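Local coordinates for ABC transporter substrate-binding protein (Bradyrhizobium japonicum, PDB 4I1D) that probably serves as the periplasmic solute-binding component of an ABC transporter, possibly for polyamines, and was crystallised with d-malate bound, at residues Cys67-Phe81 and Glu92-Phe104. Sequence-based numbering, arbitrary orientation.
Sequences CLRGGEQGLIEKLDF and EAYRSPYSVSYEF. With SO4 (sulfate ion), chain F; SO4 (sulfate ion), chain I.
The bare backbone of Gly71 serves as the platform for an aromatic ring: its CA lies 3.5 Å from the centroid of the Tyr98 ring, only 6° off the ring normal, a CH-pi contact so close that a beta-carbon on Gly71 would collide with Tyr98 CD2. Pro97 CB sits over the opposite face, so the phenol is sandwiched flat, while Lys78 runs alongside with its CG 3.8 Å from Tyr98 CE1. Branched, apolar Ile76 suits the base of the ring, bringing no polar group to satisfy: with CG1 between the backbone N and the carbonyl carbon (chi1 54°), its CD1 arrives crosswise, 3.5 Å from Tyr98 CB. Replacing Tyr98 by an alanine is likely to open a gap between Gly71 and Pro97 and leave Lys78 CG without its aromatic neighbour. Beside it the two segments are joined by the hydrogen bond from Leu79 N to Pro97 O, nearly straight at 2.8 Å, and a water is placed to bridge Glu77 O and Tyr98 O. Farther along, Phe81 takes the Arg95 methylene CD over one face, and Val100 CG2 meets its edge, 3.7 Å from Phe81 CE1. The Arg95 guanidinium reaches on to Met90 O. Ser96 OG accepts from Tyr98 N, making the ST turn that presents Tyr98 to the end of helix 64-72, which closes in a Schellman motif with Gly74 as C-prime residue, within a periplasmic-binding-protein fold.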
loop_
_atom_site.group_PDB
_atom_site.type_symbol
_atom_site.label_atom_id
_atom_site.label_comp_id
_atom_site.label_asym_id
_atom_site.label_seq_id
_atom_site.Cartn_x
_atom_site.Cartn_y
_atom_site.Cartn_z
ATOM N N CYS A 67 -14.265 -32.857 -5.983
ATOM C CA CYS A 67 -15.425 -33.333 -6.723
ATOM C C CYS A 67 -16.672 -33.162 -5.893
ATOM O O CYS A 67 -17.712 -32.776 -6.414
ATOM C CB CYS A 67 -15.262 -34.796 -7.126
ATOM S SG CYS A 67 -13.883 -35.053 -8.248
ATOM N N LEU A 68 -16.566 -33.441 -4.593
ATOM C CA LEU A 68 -17.706 -33.285 -3.695
ATOM C C LEU A 68 -18.103 -31.816 -3.596
ATOM O O LEU A 68 -19.282 -31.474 -3.724
ATOM C CB LEU A 68 -17.405 -33.854 -2.297
ATOM C CG LEU A 68 -16.763 -35.247 -2.215
ATOM C CD1 LEU A 68 -16.594 -35.691 -0.759
ATOM C CD2 LEU A 68 -17.574 -36.269 -2.979
ATOM N N ARG A 69 -17.115 -30.953 -3.370
ATOM C CA ARG A 69 -17.356 -29.512 -3.280
ATOM C C ARG A 69 -17.955 -28.994 -4.581
ATOM O O ARG A 69 -19.001 -28.344 -4.585
ATOM C CB ARG A 69 -16.056 -28.758 -2.975
ATOM C CG ARG A 69 -15.859 -28.388 -1.510
ATOM C CD ARG A 69 -14.775 -27.314 -1.329
ATOM N NE ARG A 69 -13.419 -27.869 -1.283
ATOM C CZ ARG A 69 -12.744 -28.128 -0.162
ATOM N NH1 ARG A 69 -11.518 -28.632 -0.229
ATOM N NH2 ARG A 69 -13.290 -27.884 1.028
ATOM N N GLY A 70 -17.277 -29.294 -5.684
ATOM C CA GLY A 70 -17.731 -28.909 -7.006
ATOM C C GLY A 70 -19.128 -29.386 -7.363
ATOM O O GLY A 70 -19.936 -28.618 -7.899
ATOM N N GLY A 71 -19.418 -30.653 -7.083
ATOM C CA GLY A 71 -20.730 -31.201 -7.372
ATOM C C GLY A 71 -21.810 -30.470 -6.590
ATOM O O GLY A 71 -22.908 -30.216 -7.099
ATOM N N GLU A 72 -21.492 -30.128 -5.344
ATOM C CA GLU A 72 -22.426 -29.405 -4.495
ATOM C C GLU A 72 -22.694 -27.987 -5.027
ATOM O O GLU A 72 -23.775 -27.431 -4.821
ATOM C CB GLU A 72 -21.910 -29.372 -3.049
ATOM C CG GLU A 72 -21.747 -30.762 -2.427
ATOM C CD GLU A 72 -21.022 -30.757 -1.081
ATOM O OE1 GLU A 72 -20.875 -29.679 -0.462
ATOM O OE2 GLU A 72 -20.599 -31.846 -0.637
ATOM N N GLN A 73 -21.717 -27.409 -5.722
ATOM C CA GLN A 73 -21.852 -26.034 -6.194
ATOM C C GLN A 73 -22.374 -25.942 -7.636
ATOM O O GLN A 73 -22.382 -24.866 -8.237
ATOM C CB GLN A 73 -20.526 -25.283 -6.046
ATOM C CG GLN A 73 -20.090 -25.047 -4.601
ATOM C CD GLN A 73 -18.752 -24.331 -4.504
ATOM O OE1 GLN A 73 -18.319 -23.663 -5.446
ATOM N NE2 GLN A 73 -18.087 -24.469 -3.362
ATOM N N GLY A 74 -22.812 -27.074 -8.181
ATOM C CA GLY A 74 -23.330 -27.119 -9.540
ATOM C C GLY A 74 -22.280 -26.971 -10.641
ATOM O O GLY A 74 -22.599 -26.545 -11.752
ATOM N N LEU A 75 -21.033 -27.332 -10.350
ATOM C CA LEU A 75 -19.945 -27.118 -11.304
ATOM C C LEU A 75 -19.611 -28.354 -12.122
ATOM O O LEU A 75 -18.976 -28.253 -13.168
ATOM C CB LEU A 75 -18.682 -26.635 -10.594
ATOM C CG LEU A 75 -18.706 -25.248 -9.959
ATOM C CD1 LEU A 75 -17.624 -25.163 -8.884
ATOM C CD2 LEU A 75 -18.529 -24.163 -11.002
ATOM N N ILE A 76 -20.022 -29.520 -11.642
ATOM C CA ILE A 76 -19.799 -30.753 -12.389
ATOM C C ILE A 76 -21.087 -31.565 -12.502
ATOM O O ILE A 76 -22.016 -31.397 -11.706
ATOM C CB ILE A 76 -18.665 -31.610 -11.777
ATOM C CG1 ILE A 76 -18.924 -31.872 -10.299
ATOM C CG2 ILE A 76 -17.306 -30.919 -11.944
ATOM C CD1 ILE A 76 -17.911 -32.821 -9.675
ATOM N N GLU A 77 -21.130 -32.447 -13.493
ATOM C CA GLU A 77 -22.354 -33.165 -13.829
ATOM C C GLU A 77 -22.724 -34.212 -12.794
ATOM O O GLU A 77 -21.858 -34.909 -12.264
ATOM C CB GLU A 77 -22.226 -33.835 -15.205
ATOM C CG GLU A 77 -22.136 -32.875 -16.384
ATOM C CD GLU A 77 -23.493 -32.391 -16.856
ATOM O OE1 GLU A 77 -24.512 -32.973 -16.425
ATOM O OE2 GLU A 77 -23.541 -31.430 -17.659
ATOM N N LYS A 78 -24.018 -34.313 -12.506
ATOM C CA LYS A 78 -24.536 -35.455 -11.775
ATOM C C LYS A 78 -24.424 -36.635 -12.726
ATOM O O LYS A 78 -24.968 -36.598 -13.821
ATOM C CB LYS A 78 -25.994 -35.221 -11.391
ATOM C CG LYS A 78 -26.320 -35.526 -9.928
ATOM C CD LYS A 78 -27.645 -34.877 -9.527
ATOM C CE LYS A 78 -27.661 -33.392 -9.914
ATOM N NZ LYS A 78 -29.015 -32.762 -9.812
ATOM N N LEU A 79 -23.695 -37.670 -12.333
ATOM C CA LEU A 79 -23.456 -38.792 -13.235
ATOM C C LEU A 79 -24.601 -39.806 -13.264
ATOM O O LEU A 79 -25.105 -40.224 -12.216
ATOM C CB LEU A 79 -22.146 -39.497 -12.885
ATOM C CG LEU A 79 -20.864 -38.671 -13.017
ATOM C CD1 LEU A 79 -19.653 -39.536 -12.695
ATOM C CD2 LEU A 79 -20.758 -38.074 -14.413
ATOM N N ASP A 80 -24.997 -40.195 -14.474
ATOM C CA ASP A 80 -25.947 -41.287 -14.659
ATOM C C ASP A 80 -25.208 -42.617 -14.801
ATOM O O ASP A 80 -24.690 -42.942 -15.870
ATOM C CB ASP A 80 -26.822 -41.039 -15.889
ATOM C CG ASP A 80 -27.808 -42.171 -16.136
ATOM O OD1 ASP A 80 -27.913 -43.065 -15.265
ATOM O OD2 ASP A 80 -28.477 -42.162 -17.194
ATOM N N PHE A 81 -25.161 -43.386 -13.720
ATOM C CA PHE A 81 -24.375 -44.615 -13.703
ATOM C C PHE A 81 -24.985 -45.782 -14.487
ATOM O O PHE A 81 -24.372 -46.846 -14.591
ATOM C CB PHE A 81 -24.053 -45.037 -12.265
ATOM C CG PHE A 81 -23.102 -44.113 -11.570
ATOM C CD1 PHE A 81 -21.733 -44.244 -11.746
ATOM C CD2 PHE A 81 -23.573 -43.104 -10.748
ATOM C CE1 PHE A 81 -20.850 -43.387 -11.111
ATOM C CE2 PHE A 81 -22.697 -42.243 -10.109
ATOM C CZ PHE A 81 -21.335 -42.383 -10.292
ATOM N N GLU A 92 -20.033 -48.660 -3.668
ATOM C CA GLU A 92 -20.565 -47.311 -3.551
ATOM C C GLU A 92 -19.601 -46.365 -2.846
ATOM O O GLU A 92 -19.638 -45.154 -3.057
ATOM C CB GLU A 92 -21.931 -47.330 -2.858
ATOM C CG GLU A 92 -22.965 -48.161 -3.613
ATOM C CD GLU A 92 -24.371 -47.593 -3.526
ATOM O OE1 GLU A 92 -24.761 -47.143 -2.425
ATOM O OE2 GLU A 92 -25.082 -47.598 -4.561
ATOM N N ALA A 93 -18.727 -46.919 -2.018
ATOM C CA ALA A 93 -17.748 -46.096 -1.323
ATOM C C ALA A 93 -16.649 -45.577 -2.266
ATOM O O ALA A 93 -15.834 -44.739 -1.870
ATOM C CB ALA A 93 -17.139 -46.867 -0.175
ATOM N N TYR A 94 -16.629 -46.069 -3.502
ATOM C CA TYR A 94 -15.606 -45.669 -4.476
ATOM C C TYR A 94 -16.113 -44.650 -5.493
ATOM O O TYR A 94 -15.389 -44.257 -6.401
ATOM C CB TYR A 94 -15.043 -46.884 -5.213
ATOM C CG TYR A 94 -14.107 -47.749 -4.391
ATOM C CD1 TYR A 94 -12.728 -47.594 -4.480
ATOM C CD2 TYR A 94 -14.599 -48.730 -3.538
ATOM C CE1 TYR A 94 -11.867 -48.388 -3.738
ATOM C CE2 TYR A 94 -13.743 -49.530 -2.792
ATOM C CZ TYR A 94 -12.380 -49.354 -2.902
ATOM O OH TYR A 94 -11.523 -50.147 -2.171
ATOM N N ARG A 95 -17.363 -44.232 -5.349
ATOM C CA ARG A 95 -17.924 -43.219 -6.229
ATOM C C ARG A 95 -18.775 -42.238 -5.451
ATOM O O ARG A 95 -19.038 -42.428 -4.261
ATOM C CB ARG A 95 -18.744 -43.853 -7.355
ATOM C CG ARG A 95 -19.551 -45.050 -6.943
ATOM C CD ARG A 95 -20.290 -45.624 -8.136
ATOM N NE ARG A 95 -20.809 -46.957 -7.850
ATOM C CZ ARG A 95 -21.959 -47.187 -7.232
ATOM N NH1 ARG A 95 -22.354 -48.432 -7.012
ATOM N NH2 ARG A 95 -22.713 -46.175 -6.833
ATOM N N SER A 96 -19.182 -41.173 -6.128
ATOM C CA SER A 96 -20.049 -40.178 -5.528
ATOM C C SER A 96 -21.098 -39.926 -6.581
ATOM O O SER A 96 -21.033 -40.521 -7.649
ATOM C CB SER A 96 -19.270 -38.895 -5.223
ATOM O OG SER A 96 -19.203 -38.063 -6.373
ATOM N N PRO A 97 -22.071 -39.045 -6.301
ATOM C CA PRO A 97 -23.049 -38.760 -7.355
ATOM C C PRO A 97 -22.407 -38.031 -8.537
ATOM O O PRO A 97 -22.996 -37.996 -9.620
ATOM C CB PRO A 97 -24.055 -37.838 -6.659
ATOM C CG PRO A 97 -23.885 -38.110 -5.205
ATOM C CD PRO A 97 -22.423 -38.393 -5.031
ATOM N N TYR A 98 -21.213 -37.481 -8.324
ATOM C CA TYR A 98 -20.554 -36.634 -9.314
ATOM C C TYR A 98 -19.196 -37.148 -9.782
ATOM O O TYR A 98 -18.552 -36.504 -10.605
ATOM C CB TYR A 98 -20.326 -35.234 -8.739
ATOM C CG TYR A 98 -21.507 -34.651 -8.009
ATOM C CD1 TYR A 98 -22.574 -34.107 -8.704
ATOM C CD2 TYR A 98 -21.543 -34.628 -6.621
ATOM C CE1 TYR A 98 -23.655 -33.565 -8.042
ATOM C CE2 TYR A 98 -22.623 -34.089 -5.947
ATOM C CZ TYR A 98 -23.676 -33.558 -6.666
ATOM O OH TYR A 98 -24.758 -33.013 -6.011
ATOM N N SER A 99 -18.735 -38.275 -9.253
ATOM C CA SER A 99 -17.373 -38.703 -9.554
ATOM C C SER A 99 -17.171 -40.196 -9.403
ATOM O O SER A 99 -18.003 -40.884 -8.814
ATOM C CB SER A 99 -16.382 -37.976 -8.650
ATOM O OG SER A 99 -16.529 -38.402 -7.308
ATOM N N VAL A 100 -16.058 -40.687 -9.948
ATOM C CA VAL A 100 -15.637 -42.072 -9.749
ATOM C C VAL A 100 -14.160 -42.102 -9.395
ATOM O O VAL A 100 -13.354 -41.434 -10.044
ATOM C CB VAL A 100 -15.847 -42.943 -11.006
ATOM C CG1 VAL A 100 -15.610 -44.424 -10.671
ATOM C CG2 VAL A 100 -17.243 -42.748 -11.570
ATOM N N SER A 101 -13.806 -42.881 -8.373
ATOM C CA SER A 101 -12.408 -43.021 -7.953
ATOM C C SER A 101 -11.526 -43.489 -9.105
ATOM O O SER A 101 -11.872 -44.427 -9.830
ATOM C CB SER A 101 -12.287 -43.987 -6.773
ATOM O OG SER A 101 -13.074 -43.543 -5.686
ATOM N N TYR A 102 -10.373 -42.845 -9.257
ATOM C CA TYR A 102 -9.549 -43.043 -10.452
ATOM C C TYR A 102 -8.203 -43.698 -10.130
ATOM O O TYR A 102 -7.762 -44.592 -10.842
ATOM C CB TYR A 102 -9.372 -41.701 -11.149
ATOM C CG TYR A 102 -8.593 -41.708 -12.449
ATOM C CD1 TYR A 102 -8.983 -42.502 -13.522
ATOM C CD2 TYR A 102 -7.500 -40.862 -12.618
ATOM C CE1 TYR A 102 -8.277 -42.477 -14.715
ATOM C CE2 TYR A 102 -6.790 -40.833 -13.788
ATOM C CZ TYR A 102 -7.181 -41.637 -14.839
ATOM O OH TYR A 102 -6.472 -41.587 -16.012
ATOM N N GLU A 103 -7.572 -43.261 -9.041
ATOM C CA GLU A 103 -6.322 -43.847 -8.573
ATOM C C GLU A 103 -6.056 -43.457 -7.113
ATOM O O GLU A 103 -6.506 -42.405 -6.650
ATOM C CB GLU A 103 -5.168 -43.375 -9.455
ATOM C CG GLU A 103 -5.067 -41.860 -9.554
ATOM C CD GLU A 103 -4.289 -41.224 -8.393
ATOM O OE1 GLU A 103 -4.494 -40.023 -8.123
ATOM O OE2 GLU A 103 -3.460 -41.910 -7.759
ATOM N N PHE A 104 -5.321 -44.298 -6.391
ATOM C CA PHE A 104 -4.977 -44.007 -5.006
ATOM C C PHE A 104 -3.496 -43.689 -4.862
ATOM O O PHE A 104 -2.655 -44.355 -5.474
ATOM C CB PHE A 104 -5.321 -45.186 -4.113
ATOM C CG PHE A 104 -6.784 -45.380 -3.909
ATOM C CD1 PHE A 104 -7.513 -46.167 -4.781
ATOM C CD2 PHE A 104 -7.433 -44.781 -2.835
ATOM C CE1 PHE A 104 -8.870 -46.359 -4.589
ATOM C CE2 PHE A 104 -8.788 -44.959 -2.641
ATOM C CZ PHE A 104 -9.513 -45.748 -3.524
HETATM S S SO4 F . -21.583 -51.625 -2.115
HETATM O O1 SO4 F . -20.675 -52.751 -1.894
HETATM O O2 SO4 F . -21.873 -51.493 -3.545
HETATM O O3 SO4 F . -22.837 -51.842 -1.399
HETATM O O4 SO4 F . -20.960 -50.402 -1.610
HETATM S S SO4 I . -14.389 -22.347 -2.537
HETATM O O1 SO4 I . -13.322 -22.095 -3.503
HETATM O O2 SO4 I . -15.683 -21.976 -3.111
HETATM O O3 SO4 I . -14.395 -23.768 -2.189
HETATM O O4 SO4 I . -14.145 -21.542 -1.341
HETATM O O HOH W 1 -19.067 -35.244 -12.932
#